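Local coordinates for protein putative glycosyl hydrolase (Bacteroides thetaiotaomicron VPI-5482, PDB 3K11) that probably hydrolyses glycosidic substrates, although its own substrate and reaction are not established, at residues A330-N341 / P402-L413. Sequence-based numbering, arbitrary orientation. Where two conformers were deposited one is given.
Sequences AIYVYCLAHAIN and PVLWAGAEMIRL
Glu-409 drops as a knob among Tyr-334, Ala-337, His-338 and Asn-341, and its OE2 takes two hydrogen bonds. His-338 ND1 donates to it at 3.0 Å, with the oxygen near the ring plane, while Asn-341 ND2 reaches the same OE2 at 2.9 Å, almost straight at 169°. The two donors come from opposite faces of the carboxylate plane, which fixes how that group is turned. With Glu-409 CG anti to the backbone N, that carbon lies 3.7 Å from Ala-337 CB, and a bend at chi2 swings the carboxylate toward His-338 and Asn-341. A leucine here would probably leave both His-338 ND1 and Asn-341 ND2 without their shared acceptor. His-338 NE2 is hydrogen-bonded to Asp-280.

Among the aromatics, the Tyr-334 ring lies obliquely over the five-membered ring of Trp-405, planes at 33°, with Tyr-334 CE1 only 3.2 Å from Trp-405 NE1. A water joins their polar ends, giving a hydrogen to Tyr-334 OH and accepting one from Trp-405 NE1. That hydroxyl sits over the centre of the His-338 ring.

The backbones come closest at Tyr-334 and Ala-406, and packing is tight there, Ala-406 CB lying 3.3 Å from Ala-330 O. Apolar contacts fill the rest: Val-333 CG1 meets Ala-406 CB and Met-410, a selenomethionine, and Ile-340 CG2 meets Leu-413 CD1 at 3.5 Å.

Small alanines let the axes of 330-341 and 402-413 approach to 7.9 Å at 28°, making helices 326-342 and 400-416 a near-parallel pair within the largely helical glycosyl hydrolase family 88 fold, of the six-hairpin clan.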
loop_
_atom_site.group_PDB
_atom_site.type_symbol
_atom_site.label_atom_id
_atom_site.label_comp_id
_atom_site.label_asym_id
_atom_site.label_seq_id
_atom_site.Cartn_x
_atom_site.Cartn_y
_atom_site.Cartn_z
ATOM N N ALA A 330 -0.687 -8.497 -19.900
ATOM C CA ALA A 330 -1.338 -9.158 -21.037
ATOM C C ALA A 330 -2.049 -10.459 -20.620
ATOM O O ALA A 330 -3.165 -10.752 -21.078
ATOM C CB ALA A 330 -0.302 -9.457 -22.173
ATOM N N ILE A 331 -1.360 -11.274 -19.839
ATOM C CA ILE A 331 -1.945 -12.502 -19.310
ATOM C C ILE A 331 -3.266 -12.189 -18.559
ATOM O O ILE A 331 -4.288 -12.862 -18.815
ATOM C CB ILE A 331 -1.009 -13.288 -18.373
ATOM C CG1 ILE A 331 0.257 -13.796 -19.102
ATOM C CG2 ILE A 331 -1.779 -14.476 -17.740
ATOM C CD1 ILE A 331 1.440 -14.178 -18.120
ATOM N N TYR A 332 -3.265 -11.202 -17.674
ATOM C CA TYR A 332 -4.480 -10.858 -16.952
ATOM C C TYR A 332 -5.587 -10.426 -17.876
ATOM O O TYR A 332 -6.760 -10.786 -17.675
ATOM C CB TYR A 332 -4.264 -9.779 -15.921
ATOM C CG TYR A 332 -3.207 -10.141 -14.882
ATOM C CD1 TYR A 332 -3.121 -11.422 -14.345
ATOM C CD2 TYR A 332 -2.348 -9.189 -14.392
ATOM C CE1 TYR A 332 -2.160 -11.730 -13.383
ATOM C CE2 TYR A 332 -1.377 -9.496 -13.420
ATOM C CZ TYR A 332 -1.287 -10.768 -12.942
ATOM O OH TYR A 332 -0.314 -11.101 -12.009
ATOM N N VAL A 333 -5.247 -9.622 -18.863
ATOM C CA VAL A 333 -6.273 -9.186 -19.854
ATOM C C VAL A 333 -6.900 -10.417 -20.532
ATOM O O VAL A 333 -8.117 -10.483 -20.684
ATOM C CB VAL A 333 -5.676 -8.218 -20.906
ATOM C CG1 VAL A 333 -6.650 -7.948 -22.082
ATOM C CG2 VAL A 333 -5.274 -6.864 -20.216
ATOM N N TYR A 334 -6.071 -11.353 -20.972
ATOM C CA TYR A 334 -6.598 -12.566 -21.579
ATOM C C TYR A 334 -7.529 -13.260 -20.592
ATOM O O TYR A 334 -8.631 -13.668 -20.950
ATOM C CB TYR A 334 -5.522 -13.572 -22.020
ATOM C CG TYR A 334 -6.165 -14.926 -22.254
ATOM C CD1 TYR A 334 -6.927 -15.168 -23.393
ATOM C CD2 TYR A 334 -6.083 -15.947 -21.308
ATOM C CE1 TYR A 334 -7.560 -16.379 -23.569
ATOM C CE2 TYR A 334 -6.755 -17.173 -21.477
ATOM C CZ TYR A 334 -7.477 -17.369 -22.619
ATOM O OH TYR A 334 -8.123 -18.564 -22.846
ATOM N N CYS A 335 -7.040 -13.492 -19.379
ATOM C CA CYS A 335 -7.836 -14.259 -18.439
ATOM C C CYS A 335 -9.179 -13.617 -18.151
ATOM O O CYS A 335 -10.174 -14.301 -18.007
ATOM C CB CYS A 335 -7.108 -14.432 -17.134
ATOM S SG CYS A 335 -5.657 -15.533 -17.351
ATOM N N LEU A 336 -9.171 -12.303 -17.994
ATOM C CA LEU A 336 -10.389 -11.582 -17.652
ATOM C C LEU A 336 -11.373 -11.591 -18.802
ATOM O O LEU A 336 -12.565 -11.902 -18.604
ATOM C CB LEU A 336 -10.056 -10.165 -17.200
ATOM C CG LEU A 336 -9.308 -9.994 -15.889
ATOM C CD1 LEU A 336 -8.820 -8.517 -15.752
ATOM C CD2 LEU A 336 -10.127 -10.509 -14.628
ATOM N N ALA A 337 -10.901 -11.312 -20.021
ATOM C CA ALA A 337 -11.795 -11.335 -21.197
ATOM C C ALA A 337 -12.366 -12.738 -21.380
ATOM O O ALA A 337 -13.561 -12.901 -21.682
ATOM C CB ALA A 337 -11.035 -10.888 -22.436
ATOM N N HIS A 338 -11.514 -13.754 -21.215
ATOM C CA HIS A 338 -11.941 -15.150 -21.386
ATOM C C HIS A 338 -13.044 -15.533 -20.380
ATOM O O HIS A 338 -14.062 -16.128 -20.743
ATOM C CB HIS A 338 -10.756 -16.078 -21.204
ATOM C CG HIS A 338 -11.040 -17.495 -21.571
ATOM N ND1 HIS A 338 -11.369 -17.856 -22.861
ATOM C CD2 HIS A 338 -11.030 -18.640 -20.839
ATOM C CE1 HIS A 338 -11.592 -19.165 -22.898
ATOM N NE2 HIS A 338 -11.367 -19.668 -21.694
ATOM N N ALA A 339 -12.808 -15.158 -19.120
ATOM C CA ALA A 339 -13.728 -15.474 -18.025
ATOM C C ALA A 339 -15.068 -14.762 -18.247
ATOM O O ALA A 339 -16.110 -15.315 -17.933
ATOM C CB ALA A 339 -13.134 -15.067 -16.665
ATOM N N ILE A 340 -15.041 -13.541 -18.789
ATOM C CA ILE A 340 -16.291 -12.857 -19.119
ATOM C C ILE A 340 -16.989 -13.582 -20.259
ATOM O O ILE A 340 -18.215 -13.870 -20.169
ATOM C CB ILE A 340 -16.081 -11.372 -19.536
ATOM C CG1 ILE A 340 -15.536 -10.541 -18.355
ATOM C CG2 ILE A 340 -17.421 -10.763 -20.012
ATOM C CD1 ILE A 340 -14.841 -9.181 -18.773
ATOM N N ASN A 341 -16.221 -13.894 -21.301
ATOM C CA ASN A 341 -16.764 -14.610 -22.461
ATOM C C ASN A 341 -17.354 -15.951 -22.063
ATOM O O ASN A 341 -18.371 -16.369 -22.642
ATOM C CB ASN A 341 -15.694 -14.815 -23.527
ATOM C CG ASN A 341 -15.287 -13.517 -24.220
ATOM O OD1 ASN A 341 -16.085 -12.573 -24.305
ATOM N ND2 ASN A 341 -14.091 -13.511 -24.799
ATOM N N PRO A 402 1.194 -13.960 -24.729
ATOM C CA PRO A 402 0.155 -13.271 -23.985
ATOM C C PRO A 402 -0.502 -12.088 -24.673
ATOM O O PRO A 402 -1.694 -11.954 -24.608
ATOM C CB PRO A 402 0.853 -12.890 -22.706
ATOM C CG PRO A 402 1.889 -13.936 -22.494
ATOM C CD PRO A 402 2.393 -14.209 -23.918
ATOM N N VAL A 403 0.263 -11.261 -25.380
ATOM C CA VAL A 403 -0.321 -10.144 -26.096
ATOM C C VAL A 403 -1.224 -10.668 -27.184
ATOM O O VAL A 403 -2.316 -10.134 -27.407
ATOM C CB VAL A 403 0.799 -9.210 -26.636
ATOM C CG1 VAL A 403 0.245 -8.222 -27.670
ATOM C CG2 VAL A 403 1.471 -8.481 -25.429
ATOM N N LEU A 404 -0.754 -11.670 -27.921
ATOM C CA LEU A 404 -1.574 -12.236 -28.999
ATOM C C LEU A 404 -2.869 -12.840 -28.472
ATOM O O LEU A 404 -3.945 -12.656 -29.044
ATOM C CB LEU A 404 -0.787 -13.313 -29.775
ATOM C CG LEU A 404 0.385 -12.811 -30.658
ATOM C CD1 LEU A 404 1.343 -13.980 -31.063
ATOM C CD2 LEU A 404 -0.163 -12.103 -31.931
ATOM N N TRP A 405 -2.744 -13.574 -27.384
ATOM C CA TRP A 405 -3.882 -14.288 -26.787
ATOM C C TRP A 405 -4.867 -13.282 -26.209
ATOM O O TRP A 405 -6.065 -13.385 -26.431
ATOM C CB TRP A 405 -3.381 -15.230 -25.691
ATOM C CG TRP A 405 -4.153 -16.513 -25.529
ATOM C CD1 TRP A 405 -5.399 -16.798 -25.982
ATOM C CD2 TRP A 405 -3.712 -17.668 -24.824
ATOM N NE1 TRP A 405 -5.759 -18.057 -25.612
ATOM C CE2 TRP A 405 -4.749 -18.614 -24.884
ATOM C CE3 TRP A 405 -2.530 -18.006 -24.167
ATOM C CZ2 TRP A 405 -4.652 -19.849 -24.277
ATOM C CZ3 TRP A 405 -2.426 -19.235 -23.583
ATOM C CH2 TRP A 405 -3.486 -20.132 -23.611
ATOM N N ALA A 406 -4.354 -12.282 -25.500
ATOM C CA ALA A 406 -5.218 -11.208 -24.985
ATOM C C ALA A 406 -5.998 -10.463 -26.083
ATOM O O ALA A 406 -7.202 -10.177 -25.964
ATOM C CB ALA A 406 -4.373 -10.259 -24.118
ATOM N N GLY A 407 -5.300 -10.146 -27.162
ATOM C CA GLY A 407 -5.911 -9.467 -28.302
ATOM C C GLY A 407 -6.987 -10.321 -28.896
ATOM O O GLY A 407 -8.090 -9.856 -29.152
ATOM N N ALA A 408 -6.663 -11.587 -29.125
ATOM C CA ALA A 408 -7.645 -12.522 -29.676
ATOM C C ALA A 408 -8.920 -12.566 -28.850
ATOM O O ALA A 408 -10.023 -12.556 -29.397
ATOM C CB ALA A 408 -7.049 -13.921 -29.750
ATOM N N GLU A 409 -8.759 -12.606 -27.534
ATOM C CA GLU A 409 -9.882 -12.718 -26.628
ATOM C C GLU A 409 -10.626 -11.395 -26.478
ATOM O O GLU A 409 -11.882 -11.352 -26.369
ATOM C CB GLU A 409 -9.403 -13.238 -25.255
ATOM C CG GLU A 409 -10.485 -13.904 -24.457
ATOM C CD GLU A 409 -10.998 -15.202 -25.058
ATOM O OE1 GLU A 409 -10.324 -15.787 -25.896
ATOM O OE2 GLU A 409 -12.094 -15.597 -24.676
HETATM N N MSE A 410 -9.896 -10.299 -26.540
HETATM C CA MSE A 410 -10.552 -8.989 -26.583
HETATM C C MSE A 410 -11.419 -8.817 -27.821
HETATM O O MSE A 410 -12.523 -8.241 -27.746
HETATM C CB MSE A 410 -9.527 -7.837 -26.503
HETATM C CG MSE A 410 -8.885 -7.610 -25.160
HETATM SE SE MSE A 410 -10.097 -7.117 -23.798
HETATM C CE MSE A 410 -11.018 -5.702 -24.658
ATOM N N ILE A 411 -10.999 -9.352 -28.956
ATOM C CA ILE A 411 -11.832 -9.281 -30.165
ATOM C C ILE A 411 -13.156 -10.008 -29.936
ATOM O O ILE A 411 -14.226 -9.456 -30.262
ATOM C CB ILE A 411 -11.074 -9.812 -31.418
ATOM C CG1 ILE A 411 -9.969 -8.807 -31.792
ATOM C CG2 ILE A 411 -12.038 -10.122 -32.652
ATOM C CD1 ILE A 411 -8.815 -9.378 -32.715
ATOM N N ARG A 412 -13.093 -11.217 -29.360
ATOM C CA ARG A 412 -14.312 -11.962 -29.010
ATOM C C ARG A 412 -15.190 -11.131 -28.091
ATOM O O ARG A 412 -16.387 -10.980 -28.326
ATOM C CB ARG A 412 -13.969 -13.264 -28.292
ATOM C CG ARG A 412 -15.181 -14.069 -27.805
ATOM C CD ARG A 412 -15.788 -14.832 -28.921
ATOM N NE ARG A 412 -15.136 -16.130 -29.119
ATOM C CZ ARG A 412 -15.172 -16.833 -30.256
ATOM N NH1 ARG A 412 -15.790 -16.369 -31.353
ATOM N NH2 ARG A 412 -14.554 -18.006 -30.313
ATOM N N LEU A 413 -14.586 -10.619 -27.027
ATOM C CA LEU A 413 -15.332 -9.814 -26.031
ATOM C C LEU A 413 -16.022 -8.609 -26.674
ATOM O O LEU A 413 -17.236 -8.337 -26.451
ATOM C CB LEU A 413 -14.367 -9.357 -24.920
ATOM C CG LEU A 413 -14.948 -8.564 -23.734
ATOM C CD1 LEU A 413 -15.973 -9.414 -22.949
ATOM C CD2 LEU A 413 -13.839 -8.040 -22.804
HETATM O O HOH W 1 -8.406 -19.375 -25.416
#